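Hypothetical protein (Legionella pneumophila subsp. pneumophila, PDB 4KH9) is of unknown function but belongs to the three-domain DUF4785 family and binds calcium. Local coordinates at residues K279-V284 with V367-L372; Y295-V300 with H327-T332; R350-D353 with K358-Y361. All blocks are in the same frame, centred on the assembly; numbering follows the deposited sequence. Where two conformers were deposited one is given.

Contact 1: residues K279-V284 with V367-L372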
loop_
_atom_site.group_PDB
_atom_site.type_symbol
_atom_site.label_atom_id
_atom_site.label_comp_id
_atom_site.label_asym_id
_atom_site.label_seq_id
_atom_site.Cartn_x
_atom_site.Cartn_y
_atom_site.Cartn_z
ATOM N N LYS A 279 -18.959 37.623 -12.574
ATOM C CA LYS A 279 -20.317 37.573 -12.050
ATOM C C LYS A 279 -21.194 36.696 -12.965
ATOM O O LYS A 279 -21.761 37.202 -13.941
ATOM C CB LYS A 279 -20.908 38.986 -11.881
ATOM N N PRO A 280 -21.322 35.375 -12.664
ATOM C CA PRO A 280 -20.687 34.635 -11.556
ATOM C C PRO A 280 -19.222 34.288 -11.872
ATOM O O PRO A 280 -18.836 34.265 -13.041
ATOM C CB PRO A 280 -21.574 33.390 -11.427
ATOM C CG PRO A 280 -22.070 33.136 -12.814
ATOM C CD PRO A 280 -22.162 34.485 -13.497
ATOM N N LEU A 281 -18.403 34.050 -10.825
ATOM C CA LEU A 281 -16.983 33.695 -10.952
ATOM C C LEU A 281 -16.850 32.377 -11.684
ATOM O O LEU A 281 -17.054 31.315 -11.097
ATOM C CB LEU A 281 -16.329 33.629 -9.567
ATOM C CG LEU A 281 -14.818 33.801 -9.472
ATOM C CD1 LEU A 281 -14.268 34.862 -10.451
ATOM C CD2 LEU A 281 -14.420 34.131 -8.056
ATOM N N THR A 282 -16.542 32.452 -12.991
ATOM C CA THR A 282 -16.471 31.280 -13.848
ATOM C C THR A 282 -15.099 31.189 -14.489
ATOM O O THR A 282 -14.549 32.191 -14.967
ATOM C CB THR A 282 -17.601 31.323 -14.894
ATOM O OG1 THR A 282 -18.846 31.455 -14.221
ATOM C CG2 THR A 282 -17.675 30.074 -15.730
ATOM N N PHE A 283 -14.551 29.966 -14.489
ATOM C CA PHE A 283 -13.241 29.670 -15.054
ATOM C C PHE A 283 -13.370 28.618 -16.113
ATOM O O PHE A 283 -14.306 27.822 -16.071
ATOM C CB PHE A 283 -12.254 29.206 -13.965
ATOM C CG PHE A 283 -12.066 30.183 -12.837
ATOM C CD1 PHE A 283 -12.931 30.184 -11.743
ATOM C CD2 PHE A 283 -11.055 31.137 -12.883
ATOM C CE1 PHE A 283 -12.802 31.135 -10.734
ATOM C CE2 PHE A 283 -10.916 32.078 -11.860
ATOM C CZ PHE A 283 -11.792 32.068 -10.794
ATOM N N VAL A 284 -12.439 28.620 -17.069
ATOM C CA VAL A 284 -12.381 27.641 -18.150
ATOM C C VAL A 284 -10.972 27.030 -18.178
ATOM O O VAL A 284 -9.980 27.750 -18.090
ATOM C CB VAL A 284 -12.816 28.169 -19.549
ATOM C CG1 VAL A 284 -14.331 28.321 -19.643
ATOM C CG2 VAL A 284 -12.111 29.463 -19.937
ATOM N N VAL A 367 -2.977 30.009 -7.287
ATOM C CA VAL A 367 -3.044 30.770 -8.542
ATOM C C VAL A 367 -3.931 31.964 -8.271
ATOM O O VAL A 367 -5.134 31.801 -8.089
ATOM C CB VAL A 367 -3.490 29.990 -9.824
ATOM C CG1 VAL A 367 -3.375 30.871 -11.067
ATOM C CG2 VAL A 367 -2.683 28.717 -10.029
ATOM N N LYS A 368 -3.326 33.160 -8.207
ATOM C CA LYS A 368 -4.031 34.423 -7.990
ATOM C C LYS A 368 -4.919 34.675 -9.192
ATOM O O LYS A 368 -4.512 34.350 -10.305
ATOM C CB LYS A 368 -3.019 35.565 -7.770
ATOM C CG LYS A 368 -2.182 35.437 -6.487
ATOM C CD LYS A 368 -0.935 36.336 -6.479
ATOM C CE LYS A 368 -1.214 37.811 -6.296
ATOM N NZ LYS A 368 0.045 38.595 -6.219
ATOM N N LEU A 369 -6.134 35.228 -8.990
ATOM C CA LEU A 369 -7.049 35.493 -10.111
ATOM C C LEU A 369 -6.451 36.518 -11.087
ATOM O O LEU A 369 -6.791 36.491 -12.271
ATOM C CB LEU A 369 -8.448 35.960 -9.668
ATOM C CG LEU A 369 -9.254 35.124 -8.662
ATOM C CD1 LEU A 369 -10.712 35.549 -8.684
ATOM C CD2 LEU A 369 -9.160 33.623 -8.927
ATOM N N SER A 370 -5.528 37.378 -10.589
ATOM C CA SER A 370 -4.801 38.415 -11.333
ATOM C C SER A 370 -3.836 37.796 -12.369
ATOM O O SER A 370 -3.301 38.512 -13.219
ATOM C CB SER A 370 -4.029 39.310 -10.368
ATOM O OG SER A 370 -3.075 38.567 -9.624
ATOM N N GLN A 371 -3.609 36.471 -12.277
ATOM C CA GLN A 371 -2.788 35.688 -13.203
ATOM C C GLN A 371 -3.679 35.038 -14.296
ATOM O O GLN A 371 -3.171 34.618 -15.338
ATOM C CB GLN A 371 -2.000 34.601 -12.439
ATOM C CG GLN A 371 -0.997 35.128 -11.417
ATOM C CD GLN A 371 -0.221 34.011 -10.764
ATOM O OE1 GLN A 371 -0.470 33.637 -9.616
ATOM N NE2 GLN A 371 0.751 33.465 -11.475
ATOM N N LEU A 372 -5.011 34.973 -14.038
ATOM C CA LEU A 372 -6.045 34.346 -14.879
ATOM C C LEU A 372 -6.861 35.380 -15.667
ATOM O O LEU A 372 -7.694 35.010 -16.502
ATOM C CB LEU A 372 -6.985 33.518 -13.973
ATOM C CG LEU A 372 -6.290 32.519 -13.033
ATOM C CD1 LEU A 372 -7.138 32.185 -11.830
ATOM C CD2 LEU A 372 -5.848 31.288 -13.772
#
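Phe283 and Leu369 both carry CG anti to their own carbonyl carbon (chi1 -57° and -54°), which swings the phenyl ring and the isobutyl group in between strand 281-289 and the C-terminal tail. There the two side chains cross at about a right angle, with Leu369 CD2 lying 3.6 Å from Phe283 CZ and approaching the ring obliquely. Leu372, the last modelled residue, comes to the same ring, its CD1 3.8 Å from Phe283 CE2. Leu281 instead turns its CG anti to the backbone N, and its end reaches Leu369 tip to tip, Leu281 CD2 to Leu369 CD1 at 4.0 Å. Leu369 lies in the 3-10 turn 369-371, and Leu372 N bonds back to Leu369 O at 2.9 Å, bringing both leucines to Phe283. No hydrogen bond spans the segments: this is apolar packing between the two sheets of the C-terminal beta sandwich, strand 281-289 belonging to the four-stranded sheet and the tail following strand 358-368 of the five-stranded one. Phe283 also meets the ring of Phe331 on strand 325-333, while Leu344 touches both Leu281 and Leu369, and Leu372 packs on Val273 of strand 268-278 and on Phe2 of strand 2-3.

Contact 2: residues Y295-V300 with H327-T332; sequences YALQSV and HVLQFT
Along 295-300, Leu297 is the first residue to touch 327-332, and it does so through two of its atoms. Its CB lies 3.8 Å from Leu329 CD2, while its CD2 sits 3.9 Å from Leu329 CB, so that the two leucines slide past each other in opposite directions, each tip lying beside the root of the other. Leu297 holds CG anti to its backbone N (chi1 173°), which carries CD2 on to Phe331 CD1, 3.6 Å away, and the two side chains cross at about a right angle. Gln298 turns away from this interface and spends its amide on Tyr348 and Gln317. Ser299 faces inward again, its CB 3.4 Å from Phe331 CE2. Leu297 and Ser299 therefore come from the same side of the ring, near its opposite corners CD1 and CE2, each obliquely. The hydroxyl of Ser299 lies against the ring as well, Ser299 OG to Phe331 CE2 3.4 Å. Its OG is hydrogen-bonded to Tyr348 O, so this buried hydroxyl has a polar partner. Phe331 reaches the pair with CG between its backbone N and carbonyl carbon (chi1 64°). No hydrogen bond links the segments: their axes approach to 8.5 Å at 40°, the face-to-face packing of two sheets in a beta sandwich, consistent with the E-set clan of this domain. Strands 312-322 and 345-353 flank strand 293-302 in one sheet, strand 281-289 borders strand 325-333 in the other, and Val285 of strand 281-289 touches both Leu297 and Phe331.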
loop_
_atom_site.group_PDB
_atom_site.type_symbol
_atom_site.label_atom_id
_atom_site.label_comp_id
_atom_site.label_asym_id
_atom_site.label_seq_id
_atom_site.Cartn_x
_atom_site.Cartn_y
_atom_site.Cartn_z
ATOM N N TYR A 295 -14.463 12.139 -16.303
ATOM C CA TYR A 295 -13.470 12.919 -15.575
ATOM C C TYR A 295 -14.125 14.002 -14.743
ATOM O O TYR A 295 -15.170 14.558 -15.135
ATOM C CB TYR A 295 -12.485 13.574 -16.557
ATOM C CG TYR A 295 -11.667 12.591 -17.358
ATOM C CD1 TYR A 295 -10.446 12.122 -16.885
ATOM C CD2 TYR A 295 -12.087 12.164 -18.611
ATOM C CE1 TYR A 295 -9.685 11.210 -17.621
ATOM C CE2 TYR A 295 -11.322 11.272 -19.369
ATOM C CZ TYR A 295 -10.110 10.812 -18.875
ATOM O OH TYR A 295 -9.370 9.893 -19.585
ATOM N N ALA A 296 -13.495 14.337 -13.611
ATOM C CA ALA A 296 -13.993 15.422 -12.778
ATOM C C ALA A 296 -12.912 16.417 -12.551
ATOM O O ALA A 296 -11.807 16.065 -12.147
ATOM C CB ALA A 296 -14.523 14.906 -11.450
ATOM N N LEU A 297 -13.214 17.663 -12.838
ATOM C CA LEU A 297 -12.321 18.771 -12.569
ATOM C C LEU A 297 -12.751 19.410 -11.274
ATOM O O LEU A 297 -13.868 19.916 -11.195
ATOM C CB LEU A 297 -12.350 19.764 -13.723
ATOM C CG LEU A 297 -11.586 21.069 -13.518
ATOM C CD1 LEU A 297 -10.082 20.816 -13.296
ATOM C CD2 LEU A 297 -11.823 21.991 -14.668
ATOM N N GLN A 298 -11.879 19.386 -10.257
ATOM C CA GLN A 298 -12.175 19.951 -8.943
ATOM C C GLN A 298 -11.255 21.113 -8.644
ATOM O O GLN A 298 -10.061 21.014 -8.905
ATOM C CB GLN A 298 -12.016 18.876 -7.872
ATOM C CG GLN A 298 -12.843 19.139 -6.636
ATOM C CD GLN A 298 -12.554 18.124 -5.564
ATOM O OE1 GLN A 298 -11.868 18.418 -4.576
ATOM N NE2 GLN A 298 -13.092 16.921 -5.728
ATOM N N SER A 299 -11.814 22.203 -8.081
ATOM C CA SER A 299 -11.087 23.422 -7.711
ATOM C C SER A 299 -11.630 24.006 -6.418
ATOM O O SER A 299 -12.785 23.768 -6.076
ATOM C CB SER A 299 -11.185 24.459 -8.817
ATOM O OG SER A 299 -10.249 25.511 -8.611
ATOM N N VAL A 300 -10.802 24.761 -5.701
ATOM C CA VAL A 300 -11.200 25.398 -4.436
ATOM C C VAL A 300 -10.888 26.902 -4.499
ATOM O O VAL A 300 -9.793 27.291 -4.902
ATOM C CB VAL A 300 -10.541 24.718 -3.200
ATOM C CG1 VAL A 300 -9.032 24.820 -3.233
ATOM C CG2 VAL A 300 -11.086 25.282 -1.890
ATOM N N HIS A 327 -10.364 19.518 -24.941
ATOM C CA HIS A 327 -11.649 20.005 -24.439
ATOM C C HIS A 327 -11.483 21.234 -23.542
ATOM O O HIS A 327 -10.391 21.477 -23.027
ATOM C CB HIS A 327 -12.374 18.919 -23.627
ATOM C CG HIS A 327 -12.607 17.626 -24.339
ATOM N ND1 HIS A 327 -13.766 17.398 -25.043
ATOM C CD2 HIS A 327 -11.844 16.509 -24.374
ATOM C CE1 HIS A 327 -13.659 16.165 -25.514
ATOM N NE2 HIS A 327 -12.512 15.599 -25.147
ATOM N N VAL A 328 -12.564 21.999 -23.369
ATOM C CA VAL A 328 -12.583 23.156 -22.483
ATOM C C VAL A 328 -13.635 22.856 -21.401
ATOM O O VAL A 328 -14.810 22.619 -21.722
ATOM C CB VAL A 328 -12.815 24.514 -23.211
ATOM C CG1 VAL A 328 -12.797 25.673 -22.223
ATOM C CG2 VAL A 328 -11.776 24.744 -24.312
ATOM N N LEU A 329 -13.194 22.781 -20.145
ATOM C CA LEU A 329 -14.078 22.514 -19.012
ATOM C C LEU A 329 -14.313 23.800 -18.257
ATOM O O LEU A 329 -13.398 24.600 -18.106
ATOM C CB LEU A 329 -13.516 21.431 -18.084
ATOM C CG LEU A 329 -13.978 20.005 -18.343
ATOM C CD1 LEU A 329 -13.598 19.514 -19.758
ATOM C CD2 LEU A 329 -13.365 19.084 -17.332
ATOM N N GLN A 330 -15.538 24.000 -17.816
ATOM C CA GLN A 330 -15.957 25.199 -17.132
ATOM C C GLN A 330 -16.366 24.902 -15.690
ATOM O O GLN A 330 -17.030 23.914 -15.442
ATOM C CB GLN A 330 -17.149 25.780 -17.915
ATOM C CG GLN A 330 -17.373 27.249 -17.697
ATOM C CD GLN A 330 -18.653 27.698 -18.343
ATOM O OE1 GLN A 330 -19.657 27.922 -17.664
ATOM N NE2 GLN A 330 -18.671 27.772 -19.673
ATOM N N PHE A 331 -15.972 25.751 -14.741
ATOM C CA PHE A 331 -16.373 25.600 -13.344
ATOM C C PHE A 331 -16.628 26.978 -12.787
ATOM O O PHE A 331 -16.029 27.946 -13.257
ATOM C CB PHE A 331 -15.370 24.791 -12.495
ATOM C CG PHE A 331 -13.993 25.369 -12.310
ATOM C CD1 PHE A 331 -12.985 25.120 -13.239
ATOM C CD2 PHE A 331 -13.689 26.137 -11.190
ATOM C CE1 PHE A 331 -11.702 25.641 -13.057
ATOM C CE2 PHE A 331 -12.411 26.676 -11.021
ATOM C CZ PHE A 331 -11.418 26.403 -11.940
ATOM N N THR A 332 -17.559 27.069 -11.826
ATOM C CA THR A 332 -18.039 28.321 -11.255
ATOM C C THR A 332 -18.052 28.311 -9.734
ATOM O O THR A 332 -18.294 27.274 -9.126
ATOM C CB THR A 332 -19.502 28.557 -11.751
ATOM O OG1 THR A 332 -19.598 28.349 -13.153
ATOM C CG2 THR A 332 -20.045 29.943 -11.408
#

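Contact 3: residues R350-D353 with K358-Y361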
loop_
_atom_site.group_PDB
_atom_site.type_symbol
_atom_site.label_atom_id
_atom_site.label_comp_id
_atom_site.label_asym_id
_atom_site.label_seq_id
_atom_site.Cartn_x
_atom_site.Cartn_y
_atom_site.Cartn_z
ATOM N N ARG A 350 -7.377 19.937 -9.656
ATOM C CA ARG A 350 -7.276 18.468 -9.642
ATOM C C ARG A 350 -8.205 17.837 -10.686
ATOM O O ARG A 350 -9.364 18.248 -10.810
ATOM C CB ARG A 350 -7.621 17.931 -8.243
ATOM C CG ARG A 350 -6.551 18.298 -7.219
ATOM C CD ARG A 350 -6.869 17.877 -5.805
ATOM N NE ARG A 350 -5.859 18.418 -4.897
ATOM C CZ ARG A 350 -6.006 18.525 -3.582
ATOM N NH1 ARG A 350 -7.128 18.124 -2.998
ATOM N NH2 ARG A 350 -5.042 19.053 -2.843
ATOM N N LEU A 351 -7.697 16.848 -11.427
ATOM C CA LEU A 351 -8.504 16.162 -12.416
ATOM C C LEU A 351 -8.554 14.675 -12.061
ATOM O O LEU A 351 -7.512 14.043 -11.913
ATOM C CB LEU A 351 -7.968 16.410 -13.842
ATOM C CG LEU A 351 -8.809 15.836 -14.990
ATOM C CD1 LEU A 351 -10.079 16.644 -15.198
ATOM C CD2 LEU A 351 -8.017 15.856 -16.270
ATOM N N ILE A 352 -9.770 14.151 -11.849
ATOM C CA ILE A 352 -10.000 12.758 -11.450
ATOM C C ILE A 352 -10.498 11.971 -12.642
ATOM O O ILE A 352 -11.368 12.449 -13.355
ATOM C CB ILE A 352 -11.015 12.649 -10.251
ATOM C CG1 ILE A 352 -10.505 13.413 -9.015
ATOM C CG2 ILE A 352 -11.298 11.168 -9.865
ATOM C CD1 ILE A 352 -11.517 13.648 -7.910
ATOM N N ASP A 353 -10.015 10.754 -12.793
ATOM C CA ASP A 353 -10.488 9.799 -13.796
ATOM C C ASP A 353 -11.314 8.781 -13.043
ATOM O O ASP A 353 -10.742 7.989 -12.308
ATOM C CB ASP A 353 -9.314 9.156 -14.567
ATOM C CG ASP A 353 -9.683 8.107 -15.605
ATOM O OD1 ASP A 353 -10.880 7.725 -15.681
ATOM O OD2 ASP A 353 -8.794 7.701 -16.372
ATOM N N LYS A 358 -8.730 7.543 -9.613
ATOM C CA LYS A 358 -7.470 8.195 -9.278
ATOM C C LYS A 358 -7.440 9.631 -9.804
ATOM O O LYS A 358 -8.047 9.941 -10.845
ATOM C CB LYS A 358 -6.262 7.420 -9.879
ATOM C CG LYS A 358 -6.065 5.982 -9.433
ATOM C CD LYS A 358 -5.455 5.850 -8.039
ATOM C CE LYS A 358 -5.571 4.434 -7.519
ATOM N NZ LYS A 358 -5.227 4.364 -6.081
ATOM N N THR A 359 -6.696 10.497 -9.095
ATOM C CA THR A 359 -6.356 11.851 -9.545
ATOM C C THR A 359 -5.297 11.620 -10.615
ATOM O O THR A 359 -4.313 10.917 -10.336
ATOM C CB THR A 359 -5.908 12.721 -8.348
ATOM O OG1 THR A 359 -7.018 12.893 -7.488
ATOM C CG2 THR A 359 -5.415 14.090 -8.762
ATOM N N VAL A 360 -5.526 12.094 -11.856
ATOM C CA VAL A 360 -4.561 11.830 -12.938
ATOM C C VAL A 360 -3.694 13.072 -13.232
ATOM O O VAL A 360 -2.602 12.942 -13.809
ATOM C CB VAL A 360 -5.229 11.276 -14.206
ATOM C CG1 VAL A 360 -5.784 9.882 -13.924
ATOM C CG2 VAL A 360 -6.329 12.207 -14.751
ATOM N N TYR A 361 -4.153 14.241 -12.766
ATOM C CA TYR A 361 -3.468 15.520 -12.901
ATOM C C TYR A 361 -3.799 16.382 -11.720
ATOM O O TYR A 361 -4.960 16.485 -11.336
ATOM C CB TYR A 361 -3.820 16.259 -14.211
ATOM C CG TYR A 361 -2.975 17.497 -14.456
ATOM C CD1 TYR A 361 -3.256 18.700 -13.806
ATOM C CD2 TYR A 361 -1.865 17.454 -15.289
ATOM C CE1 TYR A 361 -2.432 19.816 -13.952
ATOM C CE2 TYR A 361 -1.051 18.581 -15.474
ATOM C CZ TYR A 361 -1.343 19.760 -14.803
ATOM O OH TYR A 361 -0.560 20.882 -14.959
#
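Leu351 and Tyr361 form an antiparallel hydrogen-bonded pair in which Leu351 N donates to Tyr361 O at 2.8 Å. The carbonyl of Leu351 serves two donors: Val360 N, 2.8 Å from Leu351 O, and Tyr361 N at 3.5 Å, a weak bond. With Val360 and Tyr361 both facing Leu351, this is a classic beta bulge, and the register shifts by one before Ile352 pairs with Thr359. Val360, the first of the two bulge residues, has psi -17°, the turned-in backbone of a classic bulge. Beyond the bulge, Asp353 N bonds to Lys358 O at 2.9 Å, whereas the return bond from Lys358 N to Asp353 O is weak at 3.4 Å.

Ile352 CG1 lies 3.8 Å from Thr359 OG1 on one face; apolar contact comes from Leu351 CB with Tyr361 CB, 4.2 Å, on the other. Asp353 CB rests 3.7 Å from Val360 CG1 of the bulge. The Asp353 carboxylate, CG anti to the backbone N (chi1 178°), is gripped from outside the segments: OD1 takes Gly355 N and Ser293 OG, while OD2 takes Tyr12 OH, Ser267 OG and Gln356 NE2. So many donors would be expected to favour the charged form of this buried acid. Arg350 NH2 hydrogen-bonds to Asn364 OD1, and the guanidinium makes a cation-pi interaction with Tyr348. Lys358 NZ reaches Ser262 OG, Tyr361 OH bonds to Pro5 O, and Val360 O accepts from Gln174 and Gln7.

The two strands make the hairpin 345-353/358-368, with strand 358-368 outermost in its sheet; strand 293-302 pairs with the far side of strand 345-353, and strand 268-278 lies against Leu351 and Tyr361.

In the fold
Following the chain through the C-terminal domain, residues 279-284 open the longest loop, which contact 1 closes only at the last modelled residues, tying strand 281-289 of the four-stranded sheet to the tail after strand 358-368 of the five-stranded one; contacts 2 and 3 nest inside it. Contact 2 closes first, joining strand 293-302 to strand 325-333 across the two sheets, and contact 3 follows in series as a tight hairpin with four residues between its segments. Contacts 1 and 2 touch where strands 281-289 and 325-333 pair, through Phe283 N and Phe331 O; contacts 2 and 3 meet where strands 293-302 and 345-353 pair. Contacts 1 and 3 do not touch but share strand 358-368.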